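Transcriptional activator PlcR protein (Bacillus thuringiensis, PDB 3U3W) activates transcription of virulence genes as a quorum-sensing regulator, binding DNA through a helix-turn-helix domain under the control of the signal peptide PapR. Local coordinates at a contact of chain A with DNA and the interface of chains A and B. Coordinates in Å, arbitrary orientation; residue numbers count along the deposited sequence, not the author numbering. Chains: chain A/B, Transcriptional activator PlcR protein.

Contact 1: a contact of chain A with DNA. Residues chain A 30-32, 36. With nucleotides of chain D; nucleotides of chain C.
A:Arg36 reaches into the major groove, where its guanidinium meets bases of both strands. The tip nitrogen NH2 meets DG5 of chain D on its Hoogsteen edge, with a hydrogen bond of 2.8 Å to the O6 carbonyl, short but far from straight, and another to N7, which lies in the guanidinium plane. The same NH2 also makes a longer, bent bond to O6 of DG13 of chain C, tilted from that plane. Over one guanidinium face sits the C7 methyl of DT4 of chain D, and NH2 stands above the thymine ring, 4.0 Å from its centroid, as a cation-pi contact.

A:Ser32, one turn back on helix 31-38, the recognition helix of this helix-turn-helix domain, points its hydroxyl at the cytosine paired with DG5. OG accepts a nearly straight hydrogen bond from the amino N4 of DC14 of chain C at 2.8 Å, while N4 also keeps its Watson-Crick bond to DG5. The chain of A:Gln31 bends at chi2 (85°) and brings the amide oxygen OE1 3.0 Å from N6 of DA3 of chain D, which donates from a position tilted out of the carbonyl plane. OE1 also sits unfavourably close to the acceptor N7 of that adenine.

A:His30 precedes the helix and faces the other strand. A chi1 of -158° turns the imidazole towards DC14, where it stands steeply against the base, planes 69° apart, and receives the C5 edge on one face. ND1 accepts a bond from the backbone N of A:Ser32, fixing the ring's turn. The backbone N of A:His30 anchors the phosphate, donating to OP2 of DG13 at 2.9 Å.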
# COMPACT_ATOMS: atom_id res chain seq x y z
N HIS A 30 4.74 24.36 24.44
CA HIS A 30 5.67 24.51 25.56
C HIS A 30 6.27 23.16 25.95
O HIS A 30 5.63 22.12 25.78
CB HIS A 30 4.93 25.12 26.76
CG HIS A 30 5.82 25.80 27.74
ND1 HIS A 30 6.64 25.11 28.60
CD2 HIS A 30 6.02 27.11 28.01
CE1 HIS A 30 7.31 25.96 29.36
NE2 HIS A 30 6.95 27.18 29.02
N GLN A 31 7.49 23.16 26.48
CA GLN A 31 8.11 21.89 26.85
C GLN A 31 7.31 21.18 27.96
O GLN A 31 7.26 19.95 27.99
CB GLN A 31 9.59 22.06 27.24
CG GLN A 31 9.84 22.53 28.66
CD GLN A 31 9.87 21.40 29.67
OE1 GLN A 31 9.37 21.53 30.78
NE2 GLN A 31 10.47 20.27 29.28
N SER A 32 6.69 21.96 28.84
CA SER A 32 5.91 21.41 29.95
C SER A 32 4.66 20.65 29.48
O SER A 32 4.19 19.73 30.16
CB SER A 32 5.51 22.52 30.93
OG SER A 32 4.57 23.40 30.35
N ARG A 36 3.56 16.81 30.11
CA ARG A 36 2.25 16.38 30.53
C ARG A 36 1.63 15.38 29.56
O ARG A 36 0.89 14.49 29.97
CB ARG A 36 1.32 17.58 30.75
CG ARG A 36 1.63 18.41 31.98
CD ARG A 36 0.44 19.29 32.32
NE ARG A 36 0.80 20.51 33.03
CZ ARG A 36 0.80 20.64 34.35
NH1 ARG A 36 0.47 19.61 35.12
NH2 ARG A 36 1.14 21.79 34.91
P DA D 3 9.05 14.38 33.48
OP1 DA D 3 8.92 13.00 34.02
OP2 DA D 3 8.41 14.76 32.21
O5' DA D 3 8.57 15.35 34.64
C5' DA D 3 9.23 15.25 35.90
C4' DA D 3 8.51 16.12 36.91
O4' DA D 3 8.84 17.51 36.70
C3' DA D 3 7.00 16.05 36.87
O3' DA D 3 6.61 16.11 38.22
C2' DA D 3 6.58 17.29 36.08
C1' DA D 3 7.68 18.28 36.45
N9 DA D 3 8.07 19.26 35.43
C8 DA D 3 8.24 19.07 34.09
N7 DA D 3 8.61 20.15 33.44
C5 DA D 3 8.71 21.12 34.43
C6 DA D 3 9.06 22.48 34.40
N6 DA D 3 9.40 23.15 33.29
N1 DA D 3 9.04 23.15 35.57
C2 DA D 3 8.70 22.50 36.68
N3 DA D 3 8.36 21.22 36.84
C4 DA D 3 8.38 20.58 35.66
P DT D 4 5.09 15.84 38.65
OP1 DT D 4 5.10 15.05 39.89
OP2 DT D 4 4.35 15.35 37.46
O5' DT D 4 4.55 17.30 39.03
C5' DT D 4 4.95 17.86 40.28
C4' DT D 4 4.36 19.25 40.43
O4' DT D 4 4.99 20.12 39.47
C3' DT D 4 2.86 19.34 40.17
O3' DT D 4 2.34 20.35 41.00
C2' DT D 4 2.83 19.82 38.73
C1' DT D 4 3.95 20.83 38.82
N1 DT D 4 4.42 21.33 37.52
C2 DT D 4 4.92 22.61 37.48
O2 DT D 4 4.99 23.32 38.46
N3 DT D 4 5.33 23.01 36.23
C4 DT D 4 5.30 22.27 35.06
O4 DT D 4 5.70 22.72 34.00
C5 DT D 4 4.76 20.93 35.19
C7 DT D 4 4.67 20.04 33.98
C6 DT D 4 4.36 20.53 36.40
P DG D 5 0.85 20.21 41.61
OP1 DG D 5 0.94 19.36 42.82
OP2 DG D 5 -0.07 19.82 40.52
O5' DG D 5 0.52 21.70 42.07
C5' DG D 5 1.52 22.38 42.82
C4' DG D 5 1.35 23.89 42.75
O4' DG D 5 1.95 24.42 41.54
C3' DG D 5 -0.10 24.36 42.74
O3' DG D 5 -0.14 25.61 43.41
C2' DG D 5 -0.39 24.47 41.25
C1' DG D 5 0.95 24.94 40.69
N9 DG D 5 1.24 24.46 39.35
C8 DG D 5 1.07 23.19 38.86
N7 DG D 5 1.43 23.07 37.61
C5 DG D 5 1.87 24.34 37.26
C6 DG D 5 2.38 24.83 36.05
O6 DG D 5 2.56 24.22 35.00
N1 DG D 5 2.71 26.18 36.13
C2 DG D 5 2.56 26.97 37.24
N2 DG D 5 2.93 28.25 37.11
N3 DG D 5 2.08 26.53 38.39
C4 DG D 5 1.76 25.21 38.32
P DG C 13 1.12 25.52 24.60
OP1 DG C 13 1.36 26.00 23.21
OP2 DG C 13 1.93 24.39 25.12
O5' DG C 13 1.27 26.74 25.61
C5' DG C 13 0.44 27.90 25.49
C4' DG C 13 0.82 28.92 26.55
O4' DG C 13 0.40 28.47 27.87
C3' DG C 13 2.30 29.23 26.68
O3' DG C 13 2.42 30.63 26.91
C2' DG C 13 2.76 28.41 27.88
C1' DG C 13 1.51 28.37 28.74
N9 DG C 13 1.32 27.12 29.48
C8 DG C 13 1.45 25.83 29.01
N7 DG C 13 1.20 24.90 29.90
C5 DG C 13 0.87 25.63 31.04
C6 DG C 13 0.50 25.17 32.32
O6 DG C 13 0.39 23.99 32.71
N1 DG C 13 0.25 26.23 33.18
C2 DG C 13 0.34 27.57 32.84
N2 DG C 13 0.05 28.46 33.81
N3 DG C 13 0.68 28.02 31.64
C4 DG C 13 0.93 26.99 30.79
P DC C 14 3.87 31.33 26.96
OP1 DC C 14 3.76 32.64 26.28
OP2 DC C 14 4.88 30.34 26.48
O5' DC C 14 4.12 31.57 28.52
C5' DC C 14 3.08 32.18 29.29
C4' DC C 14 3.52 32.31 30.74
O4' DC C 14 3.18 31.11 31.49
C3' DC C 14 5.01 32.54 30.96
O3' DC C 14 5.14 33.43 32.07
C2' DC C 14 5.50 31.13 31.27
C1' DC C 14 4.35 30.61 32.13
N1 DC C 14 4.25 29.11 32.23
C2 DC C 14 3.67 28.50 33.36
O2 DC C 14 3.21 29.19 34.29
N3 DC C 14 3.60 27.15 33.40
C4 DC C 14 4.08 26.41 32.40
N4 DC C 14 3.98 25.09 32.52
C5 DC C 14 4.68 27.00 31.25
C6 DC C 14 4.74 28.34 31.21

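Contact 2: the interface of chains A and B. Residues chain A 84, 87, 233, 270; chain B 228, 230.
B:Asn230, in the loop just beyond helix 212-229 of chain B, pushes its side chain among A:Ala233, A:Lys87 and A:Leu270 of the other subunit. The patch is part of the two-fold symmetric interface between two copies of PlcR, here between their helical C-terminal regions, and may contribute to holding the dimer. Chain A buries 51 Å² of the asparagine's own surface, more than for any other residue of the patch, and its backbone takes the positive phi of 63° that lets the chain turn here.

The packing contacts come first. A:Ala233 lies against the flank of the asparagine: its CA is 3.8 Å from the amide carbon CG, and its backbone N rests near CB. The methyl of A:Ala233 adds a looser touch near CB and ND2. On another side A:Leu270, which follows helix 253-269, offers CD1 to the amide oxygen OD1 at 4.2 Å, the two side chains running at a slant to one another. A:Met84 makes a separate contact. Its chain bends at chi2 and chi3, swinging the methyl CE to 3.7 Å from the backbone carbonyl O of B:Arg228, near the end of helix 212-229.

Polar groups also come close. A:Lys87 extends from helix 72-87 towards B:Asn230, the two side chains approaching from opposite directions. Beyond CG the lysine is stretched out, with chi4 at 180°, which carries the terminal amine NZ to the amide. As modelled, an amine faces the amide NH2, so no bond is assigned to this pair; the amide could be turned the other way. The methylene CE of A:Lys87 lies 3.5 Å from ND2 of B:Asn230, and NZ beyond it reaches 3.3 Å from the same amide nitrogen.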
# COMPACT_ATOMS: atom_id res chain seq x y z
N MET A 84 -0.94 -13.48 5.20
CA MET A 84 -0.04 -14.18 4.29
C MET A 84 -0.44 -15.64 4.16
O MET A 84 -0.58 -16.16 3.06
CB MET A 84 1.41 -14.06 4.78
CG MET A 84 2.40 -14.84 3.95
SD MET A 84 2.21 -14.51 2.19
CE MET A 84 2.60 -12.76 2.12
N LYS A 87 -3.51 -16.16 2.09
CA LYS A 87 -3.07 -16.05 0.71
C LYS A 87 -2.51 -17.35 0.19
O LYS A 87 -2.76 -17.75 -0.95
CB LYS A 87 -2.01 -14.96 0.57
CG LYS A 87 -2.54 -13.68 -0.04
CD LYS A 87 -1.78 -12.48 0.48
CE LYS A 87 -1.75 -11.35 -0.54
NZ LYS A 87 -0.99 -10.17 -0.03
N ALA A 233 -0.59 -9.86 -6.67
CA ALA A 233 -1.27 -10.71 -5.70
C ALA A 233 -2.24 -11.75 -6.35
O ALA A 233 -2.21 -12.94 -6.03
CB ALA A 233 -2.00 -9.85 -4.65
N LEU A 270 6.07 -16.95 -8.25
CA LEU A 270 5.52 -16.70 -6.92
C LEU A 270 5.46 -17.98 -6.08
O LEU A 270 5.00 -17.97 -4.93
CB LEU A 270 4.16 -16.01 -6.99
CG LEU A 270 4.23 -14.55 -7.45
CD1 LEU A 270 2.83 -13.91 -7.53
CD2 LEU A 270 5.14 -13.75 -6.52
N ARG B 228 7.45 -11.07 -1.87
CA ARG B 228 6.76 -11.16 -0.59
C ARG B 228 5.64 -10.14 -0.48
O ARG B 228 4.57 -10.44 0.05
CB ARG B 228 7.74 -11.02 0.58
CG ARG B 228 7.06 -10.90 1.94
CD ARG B 228 8.03 -11.09 3.10
NE ARG B 228 9.19 -10.21 3.02
CZ ARG B 228 9.18 -8.92 3.37
NH1 ARG B 228 8.06 -8.34 3.80
NH2 ARG B 228 10.30 -8.21 3.27
N ASN B 230 4.22 -8.76 -3.13
CA ASN B 230 3.45 -8.84 -4.36
C ASN B 230 3.51 -7.58 -5.25
O ASN B 230 2.52 -7.21 -5.89
CB ASN B 230 2.00 -9.22 -4.05
CG ASN B 230 1.88 -10.64 -3.52
OD1 ASN B 230 2.41 -11.59 -4.10
ND2 ASN B 230 1.21 -10.79 -2.39

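The centres of the C-alpha atoms of contact 1 and contact 2 lie about 46 Å apart, and the two share no residue or helix. Contact 1 belongs to the N-terminal helix-turn-helix region, contact 2 to the helical C-terminal region characteristic of the RNPP family. Chain A supplies residues to both: the same subunit touches DNA in contact 1 and the partner chain in contact 2, which is one part of the interface. Because that interface is two-fold symmetric, contact 2 has a twin with the chains exchanged. Such pairing could set the spacing of the two DNA-binding domains, although these contacts alone do not show how PapR influences it.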